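Local coordinates for TerD domain-containing protein (PDB 2QNG), which is of uncharacterised function but binds calcium ions and belongs to the TerD (CAPAB/TerDEXZ) family, at residues 56-61 / 65-70. Numbering follows the deposited sequence.
Sequences ATFLAG and GKPAYV
Thr57 lies against one face of the Tyr69 ring, a side-chain contact within the beta hairpin that joins strand 51-59 to the short edge strand 69-71. Thr57 CB stands over that face in a CH-pi contact, 4.3 Å from the ring centroid. The threonine OG1 sits 3.3 Å above the ring plane, over its centre, while CG2 reaches the phenolic end, 3.6 Å from Tyr69 CZ. Thr57 OG1 (chi1 59°) and Tyr69 CG (chi1 60°) both stand between the backbone N and the carbonyl carbon, which brings the hydroxyl over the ring. Thr57 N donates to Tyr69 O (3.1 Å), and Thr57 O accepts from Ala68 N (2.8 Å). Phe58 faces the other side of the sheet, lying alongside Pro67 with CE1 3.7 Å from Pro67 CG; the ring edge meets Gly65 O, and Arg113 of strand 111-120 adds a cation-pi contact. Farther along, toward the turn of the hairpin, a water bridges Leu59 N and Lys66 O. A leucine in place of Tyr69 would probably leave the threonine without its aromatic cover and Asp79 without its weak hydrogen bond to the phenol. Chemically, the contact combines two backbone bonds with aromatic packing on both faces, so the outermost strand 69-71 is tied to strand 51-59 by main-chain bonds supplemented by side-chain packing.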
loop_
_atom_site.group_PDB
_atom_site.type_symbol
_atom_site.label_atom_id
_atom_site.label_comp_id
_atom_site.label_asym_id
_atom_site.label_seq_id
_atom_site.Cartn_x
_atom_site.Cartn_y
_atom_site.Cartn_z
ATOM N N ALA A 56 -2.366 -4.279 -5.187
ATOM C CA ALA A 56 -2.878 -5.457 -5.864
ATOM C C ALA A 56 -4.128 -5.084 -6.623
ATOM O O ALA A 56 -4.951 -4.316 -6.114
ATOM C CB ALA A 56 -3.144 -6.592 -4.884
ATOM N N THR A 57 -4.254 -5.615 -7.847
ATOM C CA THR A 57 -5.472 -5.424 -8.642
ATOM C C THR A 57 -6.279 -6.713 -8.633
ATOM O O THR A 57 -5.716 -7.821 -8.506
ATOM C CB THR A 57 -5.141 -5.064 -10.080
ATOM O OG1 THR A 57 -4.355 -6.132 -10.596
ATOM C CG2 THR A 57 -4.357 -3.740 -10.104
ATOM N N PHE A 58 -7.602 -6.562 -8.769
ATOM C CA PHE A 58 -8.524 -7.709 -8.764
ATOM C C PHE A 58 -9.532 -7.614 -9.892
ATOM O O PHE A 58 -9.983 -6.531 -10.258
ATOM C CB PHE A 58 -9.233 -7.842 -7.412
ATOM C CG PHE A 58 -8.279 -7.968 -6.271
ATOM C CD1 PHE A 58 -7.898 -9.227 -5.800
ATOM C CD2 PHE A 58 -7.713 -6.827 -5.711
ATOM C CE1 PHE A 58 -6.954 -9.332 -4.794
ATOM C CE2 PHE A 58 -6.780 -6.926 -4.687
ATOM C CZ PHE A 58 -6.392 -8.179 -4.227
ATOM N N LEU A 59 -9.894 -8.774 -10.421
ATOM C CA LEU A 59 -10.742 -8.840 -11.595
ATOM C C LEU A 59 -12.196 -8.692 -11.204
ATOM O O LEU A 59 -12.609 -9.121 -10.113
ATOM C CB LEU A 59 -10.559 -10.193 -12.290
ATOM C CG LEU A 59 -9.164 -10.527 -12.833
ATOM C CD1 LEU A 59 -9.099 -11.946 -13.365
ATOM C CD2 LEU A 59 -8.742 -9.510 -13.898
ATOM N N ALA A 60 -12.998 -8.129 -12.107
ATOM C CA ALA A 60 -14.440 -8.005 -11.883
ATOM C C ALA A 60 -15.119 -9.310 -11.431
ATOM O O ALA A 60 -15.999 -9.287 -10.573
ATOM C CB ALA A 60 -15.116 -7.451 -13.128
ATOM N N GLY A 61 -14.684 -10.445 -11.971
ATOM C CA GLY A 61 -15.315 -11.735 -11.654
ATOM C C GLY A 61 -14.810 -12.442 -10.405
ATOM O O GLY A 61 -15.108 -13.624 -10.194
ATOM N N GLY A 65 -10.659 -12.016 -4.368
ATOM C CA GLY A 65 -9.940 -13.273 -4.527
ATOM C C GLY A 65 -8.478 -13.168 -4.902
ATOM O O GLY A 65 -7.731 -12.420 -4.261
ATOM N N LYS A 66 -8.068 -13.948 -5.909
ATOM C CA LYS A 66 -6.642 -14.005 -6.290
ATOM C C LYS A 66 -6.225 -12.706 -6.985
ATOM O O LYS A 66 -6.850 -12.312 -7.969
ATOM C CB LYS A 66 -6.351 -15.186 -7.224
ATOM C CG LYS A 66 -4.847 -15.362 -7.588
ATOM C CD LYS A 66 -4.545 -16.648 -8.388
ATOM C CE LYS A 66 -3.056 -16.696 -8.821
ATOM N NZ LYS A 66 -2.579 -18.039 -9.330
ATOM N N PRO A 67 -5.158 -12.042 -6.496
ATOM C CA PRO A 67 -4.729 -10.835 -7.206
ATOM C C PRO A 67 -4.448 -11.118 -8.679
ATOM O O PRO A 67 -3.858 -12.164 -8.986
ATOM C CB PRO A 67 -3.438 -10.446 -6.466
ATOM C CG PRO A 67 -3.644 -11.003 -5.086
ATOM C CD PRO A 67 -4.321 -12.316 -5.315
ATOM N N ALA A 68 -4.890 -10.223 -9.581
ATOM C CA ALA A 68 -4.505 -10.341 -10.976
ATOM C C ALA A 68 -3.012 -10.089 -11.124
ATOM O O ALA A 68 -2.310 -10.814 -11.840
ATOM C CB ALA A 68 -5.324 -9.405 -11.865
ATOM N N TYR A 69 -2.521 -9.067 -10.409
ATOM C CA TYR A 69 -1.091 -8.816 -10.300
ATOM C C TYR A 69 -0.863 -7.927 -9.107
ATOM O O TYR A 69 -1.795 -7.316 -8.573
ATOM C CB TYR A 69 -0.483 -8.199 -11.580
ATOM C CG TYR A 69 -1.055 -6.869 -12.011
ATOM C CD1 TYR A 69 -0.634 -5.668 -11.417
ATOM C CD2 TYR A 69 -2.014 -6.804 -13.012
ATOM C CE1 TYR A 69 -1.144 -4.437 -11.835
ATOM C CE2 TYR A 69 -2.536 -5.571 -13.421
ATOM C CZ TYR A 69 -2.095 -4.409 -12.840
ATOM O OH TYR A 69 -2.575 -3.175 -13.232
ATOM N N VAL A 70 0.386 -7.913 -8.676
ATOM C CA VAL A 70 0.803 -7.010 -7.618
ATOM C C VAL A 70 1.971 -6.136 -8.069
ATOM O O VAL A 70 2.772 -6.537 -8.931
ATOM C CB VAL A 70 1.203 -7.763 -6.321
ATOM C CG1 VAL A 70 0.060 -8.631 -5.813
ATOM C CG2 VAL A 70 2.418 -8.595 -6.525
HETATM O O HOH W 1 -9.177 -11.203 -8.963
#